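Local coordinates for 65 kDa virulence protein (Salmonella typhimurium, PDB 2GWM) that catalyses, probably, the transfer of ADP-ribose from NAD+ to an arginine of host actin through this C-terminal domain, so blocking filament assembly, at residues Arg77-Gly82 and Met110-Asp115; Gly101-Asp106 and Asn154-Ile159; Ala117-Thr122 and Leu177-Asp182; Asn125-Lys130 and Ile193-Val198; Gly134-Asp139 and Ala147-Pro152. All blocks are in the same frame, centred on the assembly; numbering follows the deposited sequence.

Contact 1 (Arg77-Gly82 and Met110-Asp115); sequences RVVYRG and MSTSPD
Tyr80 and Ser113 exchange two backbone hydrogen bonds, Tyr80 N to Ser113 O at 2.8 Å and Ser113 N back to Tyr80 O, forming a single antiparallel bridge between strand 78-82 and the residue just after strand 110-112, the two strands running 103° apart. Beside this bridge the side chains of Val79 and Thr112 cross at about a right angle, CG2 of Val79 lying 3.4 Å from OG1 of Thr112; that hydroxyl is itself bonded to Met149 O. The ring edge of Tyr80 faces the carbonyl of Pro114, CE2 3.7 Å from Pro114 O. In R-S-E mono-ADP-ribosyltransferases an arginine on one strand and a serine at the start of an STS motif stand close together, and Arg81 and Ser111 are the predicted active-site residues here. CG of Arg81 stands anti to the backbone N (chi1 -179°) and the chain bends at chi2; at its end NH1 donates to Ser111 O at 2.8 Å in a bent bond (137°). A water bridges the same NH1 and Ser111 N. A second water donates to both Val78 O and Pro114 O. Ser113 OG accepts from Asp115 N in an ST turn.

Contact 2 (Gly101-Asp106 and Asn154-Ile159); sequences GNIIID and NTKLKI
Ile104 and Leu157 form a hydrogen-bonded antiparallel pair: Ile104 N lies 2.8 Å from Leu157 O in an almost straight bond (174°), and Leu157 N returns one to Ile104 O. The backbone ladder continues both ways: Ile159 N donates to Asn102 O and Gly101 N to Ile159 O, while at the other end Asp106 N reaches Thr155 O at 2.9 Å. There Asn154 and Thr155 both face Asp106 in a G1 beta bulge, Asn154 N donating to Asp106 O at 2.7 Å. Between the bonded pairs run CA-H...O contacts, such as Lys156 CA to Ile104 O. Among the apolar contacts, Ile104 and Ile159, both buried, meet through their CD1 atoms, 3.8 Å apart. CG2 of Ile103 presses on CG of Lys156 at 3.4 Å, tighter than ordinary van der Waals contact. The chemistry implies a sheet-edge pairing carried mainly by the backbone: Ile104, Leu157 and Ile159 are buried, whereas Ile103 and Ile105 share the outer face with Lys156 and Lys158.

Contact 3 (Ala117-Thr122 and Leu177-Asp182); sequences AWINDT and LRLSDD
Ser180 is set under the indole of Trp118, its CB lying over one face of the ring, 3.6 Å from CD2 and offset toward the rim. This is a CH-pi contact with the five-membered ring, the CB standing 25° off the ring normal. Farther along, the six-membered ring meets Asp182: CZ3 is 3.2 Å from OD1, the two side chains cross at a slant, and the carboxylate plane is turned 33° from the indole. The torsion chi1 of 67° places OG of Ser180 between its backbone N and carbonyl carbon, where it accepts an almost straight bond from Ile119 N at 3.1 Å and is weakly linked to Asp182 OD1. A serine hydroxyl thus ties the two loops by a backbone amide, while its CB packs against the indole. The other carboxylate oxygen of Asp182 is bonded to Thr184 OG1. Ile119 and Leu179 cross at about a right angle, CG1 against CB at 4.1 Å. The backbones bridge at Ala117 and Leu179, Ala117 N donating to Arg178 O and Ser180 N to Ala117 O at 2.7 Å. The contact joins two loops: the one leading from strand 110-112 into strand 122-127, and the one between helix 168-175 and strand 192-198. Ala117 and Leu177 both rest on Tyr80 of strand 78-83 and on Ile123 of strand 122-127.

Contact 4 (Asn125-Lys130 and Ile193-Val198); sequences NIYLEK and IINMRV
Arg197 and Tyr127 are paired across parallel strands whose short axes diverge by 27°, joined by a ladder that includes Tyr127 N to Met196 O at 2.8 Å and Val198 N to Tyr127 O. From CB, near Tyr127 O, the arginine chain runs through CG, 3.8 Å from the same oxygen; CG stands anti to the backbone N (chi1 -176°). The bend at chi3 then places NE, which forms a salt bridge with Glu160 on the neighbouring strand. The guanidinium lies only 7° from parallel to the tyrosine ring: CB of Tyr127 sits over its face, 3.4 Å from NH1, and NH2 is 3.9 Å from CD2. At the tip NH1 meets Glu129 OE2 at 2.9 Å in a salt bridge whose hydrogen bond is weak, the other carboxylate oxygen being engaged by Arg77. These strands are the parallel pair of the five-stranded mixed sheet, 192-198 at its centre and 122-127 between it and edge strand 78-83. Ile126, on the face opposite Tyr127 and Arg197, sets CG2 3.7 Å from Val198 CG2; Leu128 lies alongside Val198, with CD2 on the same methyl. A water links Glu129 N to Val198 O.

Contact 5 (Gly134-Asp139 and Ala147-Pro152); sequences GRILGD and AEMLFP
Glu148 CG stands anti to the backbone N (chi1 -178°) and CD continues the extended chain (chi2 172°), taking the carboxylate alongside Leu137, whose CD2 lies 3.5 Å from Glu148 OE1. The two side chains point the same way, though Leu137 is modelled in an unusual conformation and its exact place is uncertain. Ser111 OG is hydrogen-bonded to OE2 and probably helps to orient the acid. CD1 of Leu137 meanwhile rests on CB of Leu150. Arg135 and Leu150 trade backbone hydrogen bonds, and Leu137 N donates to Glu148 O at 2.9 Å. Packing is close around Gly134, against which both Phe151 and Met149 lie. Its CA stands over one face of the Phe151 ring, 3.6 Å from the ring centroid, a CH-pi contact; CE of Met149 comes within 3.4 Å of Gly134 C. Ile136 crosses Met149 at about a right angle, CG1 to CE 3.9 Å. A water accepts from both Gly138 N and Glu148 N. Strand 149-151 is the middle strand of a small antiparallel sheet with 135-136 and 110-112. The predicted active-site glutamate just before it, beside the serine of strand 110-112, is the arrangement typical of the R-S-E catalytic site of arginine-specific mono-ADP-ribosyltransferases.

Overall arrangement
Two sheets carry the contacts. Contact 4 lies within the five-stranded mixed sheet, about 10 Å by centres from contact 2, which pairs edge strand 103-106 with 155-164, the neighbour of 192-198. Contact 5 belongs to the three-stranded antiparallel sheet, and contact 1 links the sheets, joining edge strand 78-83 of one to the end of edge strand 110-112 of the other, with its centre about 9 Å from those of contacts 4 and 5. Contact 3 ties loops at the periphery, about 22 Å between centres from contact 2. Along the chain contact 1 closes before contacts 3, 4 and 5 open, and both segments of contact 5 fall between those of contact 4. The predicted catalytic residues of contacts 1 and 5 lie close together where the sheets meet, consistent with one shared active site.

Contact 1 (Arg77-Gly82 and Met110-Asp115)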
# COMPACT_ATOMS: atom_id res chain seq x y z
N ARG A 77 -9.75 6.81 11.28
CA ARG A 77 -9.08 6.11 12.38
C ARG A 77 -8.96 4.63 12.12
O ARG A 77 -8.40 3.91 12.95
CB ARG A 77 -9.77 6.35 13.70
CG ARG A 77 -9.65 7.80 14.19
CD ARG A 77 -8.21 8.30 14.55
NE ARG A 77 -7.60 7.51 15.62
CZ ARG A 77 -7.67 7.78 16.92
NH1 ARG A 77 -8.33 8.83 17.36
NH2 ARG A 77 -7.06 6.98 17.78
N VAL A 78 -9.38 4.18 10.93
CA VAL A 78 -9.20 2.82 10.49
C VAL A 78 -9.29 2.78 8.96
O VAL A 78 -10.02 3.53 8.34
CB VAL A 78 -10.26 1.89 11.16
CG1 VAL A 78 -11.69 2.28 10.71
CG2 VAL A 78 -9.95 0.43 10.95
N VAL A 79 -8.52 1.89 8.37
CA VAL A 79 -8.59 1.65 6.93
C VAL A 79 -8.43 0.15 6.70
O VAL A 79 -8.07 -0.61 7.62
CB VAL A 79 -7.46 2.43 6.15
CG1 VAL A 79 -7.73 3.90 6.14
CG2 VAL A 79 -6.12 2.11 6.69
N TYR A 80 -8.64 -0.28 5.47
CA TYR A 80 -8.74 -1.69 5.17
C TYR A 80 -7.94 -2.05 3.97
O TYR A 80 -7.72 -1.22 3.04
CB TYR A 80 -10.20 -2.10 4.84
CG TYR A 80 -11.18 -1.59 5.84
CD1 TYR A 80 -11.31 -2.21 7.06
CD2 TYR A 80 -11.88 -0.42 5.64
CE1 TYR A 80 -12.18 -1.74 8.03
CE2 TYR A 80 -12.77 0.09 6.61
CZ TYR A 80 -12.91 -0.61 7.82
OH TYR A 80 -13.75 -0.22 8.84
N ARG A 81 -7.48 -3.29 3.95
CA ARG A 81 -6.76 -3.84 2.83
C ARG A 81 -6.95 -5.34 2.74
O ARG A 81 -6.77 -6.00 3.73
CB ARG A 81 -5.27 -3.49 2.86
CG ARG A 81 -4.52 -4.02 1.71
CD ARG A 81 -4.99 -3.51 0.37
NE ARG A 81 -4.21 -4.12 -0.70
CZ ARG A 81 -2.97 -3.77 -1.04
NH1 ARG A 81 -2.34 -2.80 -0.40
NH2 ARG A 81 -2.36 -4.41 -2.04
N GLY A 82 -7.30 -5.83 1.57
CA GLY A 82 -7.28 -7.25 1.25
C GLY A 82 -5.92 -7.62 0.68
O GLY A 82 -5.39 -6.89 -0.21
N MET A 110 2.14 2.12 0.76
CA MET A 110 1.09 1.19 1.27
C MET A 110 -0.29 1.74 0.92
O MET A 110 -0.66 2.80 1.35
CB MET A 110 1.22 0.97 2.77
CG MET A 110 0.23 -0.11 3.28
SD MET A 110 0.37 -0.28 5.08
CE MET A 110 -0.49 1.09 5.71
N SER A 111 -1.01 1.02 0.06
CA SER A 111 -2.33 1.43 -0.36
C SER A 111 -3.42 0.75 0.49
O SER A 111 -3.35 -0.45 0.74
CB SER A 111 -2.54 1.02 -1.81
OG SER A 111 -3.82 1.36 -2.25
N THR A 112 -4.39 1.55 0.89
CA THR A 112 -5.49 1.09 1.75
C THR A 112 -6.77 1.82 1.32
O THR A 112 -6.71 2.75 0.54
CB THR A 112 -5.24 1.43 3.24
OG1 THR A 112 -5.36 2.84 3.48
CG2 THR A 112 -3.92 0.91 3.72
N SER A 113 -7.94 1.37 1.81
CA SER A 113 -9.19 2.06 1.57
C SER A 113 -9.85 2.46 2.87
O SER A 113 -9.87 1.64 3.80
CB SER A 113 -10.12 1.18 0.78
OG SER A 113 -11.43 1.73 0.85
N PRO A 114 -10.43 3.67 2.97
CA PRO A 114 -11.19 4.07 4.15
C PRO A 114 -12.53 3.43 4.19
O PRO A 114 -13.16 3.48 5.25
CB PRO A 114 -11.36 5.59 3.99
CG PRO A 114 -11.33 5.81 2.55
CD PRO A 114 -10.44 4.73 1.94
N ASP A 115 -12.96 2.83 3.06
CA ASP A 115 -14.39 2.49 2.84
C ASP A 115 -14.61 1.04 2.83
O ASP A 115 -15.64 0.59 3.33
CB ASP A 115 -14.87 3.00 1.47
CG ASP A 115 -15.04 4.50 1.41
OD1 ASP A 115 -14.89 5.20 2.46
OD2 ASP A 115 -15.36 4.96 0.30
O HOH W 1 -12.38 4.58 7.77
O HOH W 2 0.12 -1.87 -0.31

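Contact 2 (Gly101-Asp106 and Asn154-Ile159)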
# COMPACT_ATOMS: atom_id res chain seq x y z
N GLY A 101 1.71 -9.47 18.14
CA GLY A 101 2.61 -8.51 18.70
C GLY A 101 3.82 -8.16 17.86
O GLY A 101 4.61 -7.29 18.25
N ASN A 102 3.97 -8.80 16.69
CA ASN A 102 5.07 -8.47 15.76
C ASN A 102 4.95 -7.00 15.31
O ASN A 102 3.86 -6.42 15.25
CB ASN A 102 5.05 -9.41 14.56
CG ASN A 102 6.37 -9.47 13.80
OD1 ASN A 102 7.43 -9.06 14.29
ND2 ASN A 102 6.32 -10.05 12.60
N ILE A 103 6.09 -6.39 15.05
CA ILE A 103 6.12 -5.07 14.44
C ILE A 103 6.76 -5.22 13.09
O ILE A 103 7.90 -5.72 12.99
CB ILE A 103 6.85 -4.07 15.35
CG1 ILE A 103 6.03 -3.95 16.64
CG2 ILE A 103 6.99 -2.74 14.68
CD1 ILE A 103 6.56 -3.11 17.55
N ILE A 104 6.02 -4.80 12.08
CA ILE A 104 6.43 -4.97 10.67
C ILE A 104 6.63 -3.60 10.03
O ILE A 104 6.00 -2.64 10.44
CB ILE A 104 5.41 -5.76 9.89
CG1 ILE A 104 5.25 -7.12 10.58
CG2 ILE A 104 5.83 -5.95 8.39
CD1 ILE A 104 4.19 -7.93 10.02
N ILE A 105 7.61 -3.51 9.14
CA ILE A 105 7.85 -2.29 8.37
C ILE A 105 7.51 -2.63 6.93
O ILE A 105 8.05 -3.58 6.37
CB ILE A 105 9.31 -1.85 8.44
CG1 ILE A 105 9.69 -1.57 9.88
CG2 ILE A 105 9.50 -0.61 7.60
CD1 ILE A 105 11.03 -1.17 10.12
N ASP A 106 6.58 -1.88 6.38
CA ASP A 106 6.27 -1.94 4.96
C ASP A 106 7.20 -1.01 4.20
O ASP A 106 7.09 0.20 4.33
CB ASP A 106 4.81 -1.58 4.67
CG ASP A 106 4.39 -1.92 3.23
OD1 ASP A 106 5.26 -1.90 2.34
OD2 ASP A 106 3.20 -2.21 2.97
N ASN A 154 7.84 2.79 4.42
CA ASN A 154 8.31 2.51 5.76
C ASN A 154 7.25 2.71 6.83
O ASN A 154 7.58 3.02 7.97
CB ASN A 154 9.58 3.24 6.13
CG ASN A 154 10.64 3.05 5.11
OD1 ASN A 154 10.88 1.92 4.68
ND2 ASN A 154 11.28 4.16 4.69
N THR A 155 5.99 2.47 6.48
CA THR A 155 4.95 2.40 7.53
C THR A 155 5.25 1.27 8.49
O THR A 155 5.54 0.16 8.08
CB THR A 155 3.56 2.18 6.93
OG1 THR A 155 3.26 3.14 5.90
CG2 THR A 155 2.50 2.29 7.98
N LYS A 156 5.19 1.57 9.78
CA LYS A 156 5.35 0.58 10.83
C LYS A 156 3.96 0.20 11.37
O LYS A 156 3.17 1.05 11.73
CB LYS A 156 6.16 1.14 11.96
CG LYS A 156 6.74 0.13 12.89
CD LYS A 156 7.58 0.80 13.94
CE LYS A 156 8.93 1.29 13.45
NZ LYS A 156 9.71 2.03 14.56
N LEU A 157 3.75 -1.09 11.45
CA LEU A 157 2.52 -1.60 12.01
C LEU A 157 2.71 -2.72 12.99
O LEU A 157 3.56 -3.59 12.84
CB LEU A 157 1.68 -2.14 10.94
CG LEU A 157 1.44 -1.22 9.73
CD1 LEU A 157 2.33 -1.71 8.72
CD2 LEU A 157 0.03 -1.24 9.26
N LYS A 158 1.84 -2.69 13.95
CA LYS A 158 1.79 -3.72 15.00
C LYS A 158 0.64 -4.69 14.72
O LYS A 158 -0.45 -4.28 14.38
CB LYS A 158 1.57 -3.07 16.33
CG LYS A 158 1.51 -4.08 17.37
CD LYS A 158 1.27 -3.51 18.72
CE LYS A 158 1.47 -4.62 19.78
NZ LYS A 158 1.35 -4.14 21.19
N ILE A 159 0.95 -5.98 14.84
CA ILE A 159 -0.03 -7.06 14.69
C ILE A 159 -0.65 -7.22 16.04
O ILE A 159 0.01 -7.68 16.99
CB ILE A 159 0.67 -8.39 14.31
CG1 ILE A 159 1.57 -8.25 13.06
CG2 ILE A 159 -0.35 -9.49 14.18
CD1 ILE A 159 0.90 -7.68 11.91

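Contact 3 (Ala117-Thr122 and Leu177-Asp182)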
# COMPACT_ATOMS: atom_id res chain seq x y z
N ALA A 117 -12.74 -3.25 2.10
CA ALA A 117 -11.64 -4.13 1.64
C ALA A 117 -12.11 -4.99 0.49
O ALA A 117 -13.24 -5.49 0.49
CB ALA A 117 -11.22 -5.01 2.73
N TRP A 118 -11.22 -5.20 -0.46
CA TRP A 118 -11.43 -6.17 -1.51
C TRP A 118 -11.11 -7.53 -0.96
O TRP A 118 -10.04 -7.80 -0.43
CB TRP A 118 -10.58 -5.84 -2.74
CG TRP A 118 -11.22 -4.63 -3.43
CD1 TRP A 118 -11.20 -3.33 -3.00
CD2 TRP A 118 -12.02 -4.66 -4.59
NE1 TRP A 118 -11.92 -2.54 -3.87
CE2 TRP A 118 -12.43 -3.33 -4.85
CE3 TRP A 118 -12.41 -5.66 -5.47
CZ2 TRP A 118 -13.22 -3.00 -5.94
CZ3 TRP A 118 -13.20 -5.33 -6.55
CH2 TRP A 118 -13.59 -4.00 -6.78
N ILE A 119 -12.08 -8.40 -1.08
CA ILE A 119 -11.96 -9.75 -0.52
C ILE A 119 -10.75 -10.49 -1.07
O ILE A 119 -10.45 -10.40 -2.28
CB ILE A 119 -13.23 -10.50 -0.79
CG1 ILE A 119 -14.43 -9.89 -0.02
CG2 ILE A 119 -13.06 -12.02 -0.47
CD1 ILE A 119 -15.76 -10.38 -0.43
N ASN A 120 -10.03 -11.14 -0.18
CA ASN A 120 -8.90 -11.96 -0.48
C ASN A 120 -8.70 -12.93 0.68
O ASN A 120 -9.52 -12.94 1.61
CB ASN A 120 -7.65 -11.09 -0.65
CG ASN A 120 -6.71 -11.60 -1.68
OD1 ASN A 120 -6.46 -12.81 -1.80
ND2 ASN A 120 -6.13 -10.64 -2.48
N ASP A 121 -7.66 -13.74 0.65
CA ASP A 121 -7.47 -14.68 1.76
C ASP A 121 -7.28 -14.01 3.12
O ASP A 121 -7.65 -14.57 4.15
CB ASP A 121 -6.43 -15.78 1.47
CG ASP A 121 -4.95 -15.32 1.39
OD1 ASP A 121 -4.52 -14.54 2.27
OD2 ASP A 121 -4.22 -15.80 0.45
N THR A 122 -6.76 -12.81 3.11
CA THR A 122 -6.50 -12.04 4.31
C THR A 122 -7.14 -10.67 4.21
O THR A 122 -6.94 -9.95 3.21
CB THR A 122 -4.98 -11.90 4.50
OG1 THR A 122 -4.39 -13.17 4.58
CG2 THR A 122 -4.66 -11.11 5.71
N LEU A 177 -16.94 -5.36 9.10
CA LEU A 177 -16.11 -4.74 8.03
C LEU A 177 -17.00 -4.45 6.80
O LEU A 177 -17.94 -5.12 6.53
CB LEU A 177 -14.91 -5.65 7.71
CG LEU A 177 -13.99 -6.01 8.88
CD1 LEU A 177 -12.91 -6.96 8.51
CD2 LEU A 177 -13.38 -4.81 9.55
N ARG A 178 -16.68 -3.41 5.99
CA ARG A 178 -17.37 -3.24 4.69
C ARG A 178 -16.44 -3.89 3.65
O ARG A 178 -15.26 -3.66 3.62
CB ARG A 178 -17.63 -1.77 4.27
CG ARG A 178 -18.41 -1.64 2.89
CD ARG A 178 -18.87 -0.19 2.54
NE ARG A 178 -18.65 0.18 1.13
CZ ARG A 178 -18.68 1.43 0.65
NH1 ARG A 178 -18.95 2.47 1.45
NH2 ARG A 178 -18.45 1.67 -0.64
N LEU A 179 -17.01 -4.82 2.93
CA LEU A 179 -16.25 -5.59 1.96
C LEU A 179 -16.70 -5.15 0.58
O LEU A 179 -17.84 -4.74 0.36
CB LEU A 179 -16.55 -7.09 2.15
CG LEU A 179 -16.11 -7.56 3.54
CD1 LEU A 179 -16.63 -9.00 3.73
CD2 LEU A 179 -14.60 -7.49 3.75
N SER A 180 -15.79 -5.34 -0.39
CA SER A 180 -16.09 -5.26 -1.81
C SER A 180 -17.25 -6.17 -2.18
O SER A 180 -17.36 -7.24 -1.62
CB SER A 180 -14.85 -5.79 -2.59
OG SER A 180 -14.59 -7.24 -2.39
N ASP A 181 -18.14 -5.71 -3.03
CA ASP A 181 -19.28 -6.55 -3.44
C ASP A 181 -19.33 -6.59 -4.96
O ASP A 181 -20.41 -6.65 -5.57
CB ASP A 181 -20.61 -6.09 -2.80
CG ASP A 181 -21.69 -7.21 -2.81
OD1 ASP A 181 -21.37 -8.45 -2.74
OD2 ASP A 181 -22.91 -6.84 -2.84
N ASP A 182 -18.16 -6.64 -5.55
CA ASP A 182 -17.98 -6.70 -6.99
C ASP A 182 -18.40 -8.08 -7.56
O ASP A 182 -18.91 -8.96 -6.85
CB ASP A 182 -16.53 -6.43 -7.31
CG ASP A 182 -15.60 -7.48 -6.70
OD1 ASP A 182 -15.35 -7.41 -5.48
OD2 ASP A 182 -15.12 -8.36 -7.44

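Contact 4 (Asn125-Lys130 and Ile193-Val198)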
# COMPACT_ATOMS: atom_id res chain seq x y z
N ASN A 125 -7.49 -5.07 8.94
CA ASN A 125 -8.25 -4.06 9.58
C ASN A 125 -7.22 -3.24 10.33
O ASN A 125 -6.66 -3.67 11.26
CB ASN A 125 -9.22 -4.75 10.59
CG ASN A 125 -10.08 -3.80 11.35
OD1 ASN A 125 -10.68 -2.87 10.78
ND2 ASN A 125 -10.19 -4.03 12.69
N ILE A 126 -6.91 -2.07 9.77
CA ILE A 126 -5.75 -1.26 10.16
C ILE A 126 -6.15 -0.01 10.90
O ILE A 126 -6.67 0.93 10.29
CB ILE A 126 -4.92 -0.88 8.92
CG1 ILE A 126 -4.51 -2.10 8.12
CG2 ILE A 126 -3.68 -0.11 9.34
CD1 ILE A 126 -3.83 -1.77 6.82
N TYR A 127 -5.93 0.00 12.21
CA TYR A 127 -6.24 1.15 13.02
C TYR A 127 -5.18 2.22 12.90
O TYR A 127 -3.99 1.93 12.85
CB TYR A 127 -6.40 0.75 14.47
CG TYR A 127 -7.63 -0.14 14.65
CD1 TYR A 127 -8.91 0.39 14.51
CD2 TYR A 127 -7.52 -1.52 14.88
CE1 TYR A 127 -10.03 -0.38 14.70
CE2 TYR A 127 -8.63 -2.32 15.02
CZ TYR A 127 -9.91 -1.75 14.91
OH TYR A 127 -11.01 -2.58 15.08
N LEU A 128 -5.61 3.46 12.94
CA LEU A 128 -4.75 4.61 12.77
C LEU A 128 -4.87 5.52 13.93
O LEU A 128 -5.96 5.68 14.44
CB LEU A 128 -5.16 5.41 11.53
CG LEU A 128 -5.16 4.60 10.24
CD1 LEU A 128 -5.62 5.50 9.10
CD2 LEU A 128 -3.80 3.95 9.90
N GLU A 129 -3.77 6.09 14.39
CA GLU A 129 -3.79 7.14 15.40
C GLU A 129 -3.61 8.50 14.76
O GLU A 129 -3.11 8.59 13.65
CB GLU A 129 -2.69 6.91 16.44
CG GLU A 129 -2.85 5.70 17.30
CD GLU A 129 -4.20 5.63 17.94
OE1 GLU A 129 -4.56 6.65 18.60
OE2 GLU A 129 -4.90 4.59 17.80
N LYS A 130 -4.02 9.54 15.46
CA LYS A 130 -4.03 10.90 14.88
C LYS A 130 -2.64 11.28 14.49
O LYS A 130 -1.72 10.97 15.19
CB LYS A 130 -4.54 11.89 15.89
CG LYS A 130 -6.01 11.88 16.15
CD LYS A 130 -6.28 12.90 17.26
CE LYS A 130 -7.59 12.73 17.99
NZ LYS A 130 -7.72 13.73 19.09
N ILE A 193 -8.76 -12.54 9.31
CA ILE A 193 -8.68 -11.12 9.55
C ILE A 193 -7.49 -10.88 10.43
O ILE A 193 -7.30 -11.55 11.42
CB ILE A 193 -10.00 -10.55 10.23
CG1 ILE A 193 -11.23 -10.85 9.38
CG2 ILE A 193 -9.84 -9.05 10.59
CD1 ILE A 193 -12.50 -10.75 10.20
N ILE A 194 -6.73 -9.84 10.07
CA ILE A 194 -5.62 -9.42 10.89
C ILE A 194 -5.93 -8.00 11.29
O ILE A 194 -6.05 -7.12 10.46
CB ILE A 194 -4.28 -9.48 10.20
CG1 ILE A 194 -4.02 -10.87 9.65
CG2 ILE A 194 -3.18 -9.09 11.21
CD1 ILE A 194 -2.70 -11.01 8.93
N ASN A 195 -6.03 -7.79 12.60
CA ASN A 195 -6.22 -6.48 13.23
C ASN A 195 -4.84 -5.92 13.52
O ASN A 195 -4.06 -6.52 14.27
CB ASN A 195 -7.06 -6.60 14.50
CG ASN A 195 -8.42 -7.16 14.23
OD1 ASN A 195 -8.81 -8.25 14.78
ND2 ASN A 195 -9.19 -6.42 13.48
N MET A 196 -4.56 -4.77 12.95
CA MET A 196 -3.25 -4.13 12.97
C MET A 196 -3.38 -2.70 13.41
O MET A 196 -4.46 -2.12 13.34
CB MET A 196 -2.64 -4.03 11.54
CG MET A 196 -2.53 -5.26 10.85
SD MET A 196 -1.67 -4.98 9.34
CE MET A 196 -0.78 -6.45 9.26
N ARG A 197 -2.24 -2.08 13.77
CA ARG A 197 -2.24 -0.68 14.14
C ARG A 197 -1.00 -0.02 13.57
O ARG A 197 0.10 -0.55 13.73
CB ARG A 197 -2.24 -0.51 15.65
CG ARG A 197 -2.34 0.91 16.12
CD ARG A 197 -2.59 1.03 17.64
NE ARG A 197 -3.69 0.21 18.04
CZ ARG A 197 -4.97 0.53 17.93
NH1 ARG A 197 -5.36 1.73 17.55
NH2 ARG A 197 -5.85 -0.42 18.19
N VAL A 198 -1.18 1.10 12.88
CA VAL A 198 -0.00 1.89 12.42
C VAL A 198 0.63 2.58 13.63
O VAL A 198 -0.08 3.20 14.41
CB VAL A 198 -0.39 2.87 11.32
CG1 VAL A 198 0.80 3.81 10.99
CG2 VAL A 198 -0.80 2.14 10.07
O HOH W 3 -1.30 5.45 13.37

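Contact 5 (Gly134-Asp139 and Ala147-Pro152)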
# COMPACT_ATOMS: atom_id res chain seq x y z
N GLY A 134 -0.77 8.70 6.36
CA GLY A 134 -1.64 8.34 5.28
C GLY A 134 -2.46 9.51 4.78
O GLY A 134 -2.88 10.37 5.55
N ARG A 135 -2.71 9.55 3.48
CA ARG A 135 -3.49 10.63 2.90
C ARG A 135 -4.46 10.10 1.87
O ARG A 135 -4.17 9.19 1.08
CB ARG A 135 -2.58 11.66 2.24
CG ARG A 135 -1.58 12.32 3.13
CD ARG A 135 -2.26 13.29 4.03
NE ARG A 135 -1.29 14.03 4.83
CZ ARG A 135 -0.76 13.60 5.98
NH1 ARG A 135 -1.06 12.41 6.47
NH2 ARG A 135 0.10 14.35 6.64
N ILE A 136 -5.66 10.63 1.92
CA ILE A 136 -6.67 10.31 0.93
C ILE A 136 -6.28 10.97 -0.39
O ILE A 136 -5.98 12.15 -0.46
CB ILE A 136 -8.06 10.82 1.36
CG1 ILE A 136 -8.56 10.03 2.58
CG2 ILE A 136 -9.04 10.78 0.19
CD1 ILE A 136 -8.97 8.67 2.37
N LEU A 137 -6.32 10.18 -1.45
CA LEU A 137 -5.84 10.66 -2.75
C LEU A 137 -6.85 11.56 -3.42
O LEU A 137 -6.47 12.56 -4.07
CB LEU A 137 -5.51 9.51 -3.66
CG LEU A 137 -4.11 8.95 -3.79
CD1 LEU A 137 -2.98 9.58 -2.96
CD2 LEU A 137 -3.93 7.61 -4.18
N GLY A 138 -8.12 11.21 -3.28
CA GLY A 138 -9.16 11.94 -3.96
C GLY A 138 -8.90 11.97 -5.47
O GLY A 138 -8.63 10.93 -6.07
N ASP A 139 -8.95 13.16 -6.03
CA ASP A 139 -8.85 13.32 -7.46
C ASP A 139 -7.42 13.14 -7.98
O ASP A 139 -7.20 13.13 -9.19
CB ASP A 139 -9.34 14.68 -7.90
CG ASP A 139 -9.56 14.74 -9.40
OD1 ASP A 139 -10.35 13.92 -9.91
OD2 ASP A 139 -8.95 15.59 -10.05
N ALA A 147 -12.18 5.30 -3.10
CA ALA A 147 -11.39 5.94 -2.07
C ALA A 147 -10.14 5.17 -1.80
O ALA A 147 -10.12 3.95 -1.73
CB ALA A 147 -12.19 6.12 -0.79
N GLU A 148 -9.05 5.92 -1.66
CA GLU A 148 -7.75 5.30 -1.39
C GLU A 148 -7.02 6.19 -0.44
O GLU A 148 -6.85 7.38 -0.72
CB GLU A 148 -6.98 5.13 -2.68
CG GLU A 148 -5.65 4.46 -2.50
CD GLU A 148 -4.97 4.11 -3.82
OE1 GLU A 148 -5.48 4.52 -4.91
OE2 GLU A 148 -3.92 3.44 -3.72
N MET A 149 -6.52 5.60 0.64
CA MET A 149 -5.59 6.26 1.53
C MET A 149 -4.22 5.63 1.30
O MET A 149 -4.05 4.41 1.47
CB MET A 149 -5.97 6.03 2.99
CG MET A 149 -4.88 6.50 3.88
SD MET A 149 -5.42 6.95 5.50
CE MET A 149 -5.75 8.49 4.84
N LEU A 150 -3.27 6.42 0.81
CA LEU A 150 -1.95 5.93 0.49
C LEU A 150 -1.00 6.42 1.58
O LEU A 150 -1.10 7.54 2.07
CB LEU A 150 -1.50 6.50 -0.88
CG LEU A 150 -0.21 5.91 -1.40
CD1 LEU A 150 -0.35 4.53 -1.82
CD2 LEU A 150 0.24 6.73 -2.62
N PHE A 151 -0.08 5.54 1.97
CA PHE A 151 0.96 5.80 2.92
C PHE A 151 2.31 5.77 2.23
O PHE A 151 2.53 4.95 1.36
CB PHE A 151 0.94 4.70 4.01
CG PHE A 151 -0.26 4.75 4.93
CD1 PHE A 151 -0.20 5.35 6.16
CD2 PHE A 151 -1.47 4.25 4.51
CE1 PHE A 151 -1.30 5.40 7.00
CE2 PHE A 151 -2.55 4.31 5.31
CZ PHE A 151 -2.47 4.88 6.54
N PRO A 152 3.21 6.65 2.65
CA PRO A 152 4.56 6.59 2.07
C PRO A 152 5.33 5.41 2.58
O PRO A 152 4.89 4.70 3.50
CB PRO A 152 5.20 7.89 2.56
CG PRO A 152 4.56 8.13 3.89
CD PRO A 152 3.11 7.67 3.67
O HOH W 4 -9.51 8.76 -2.56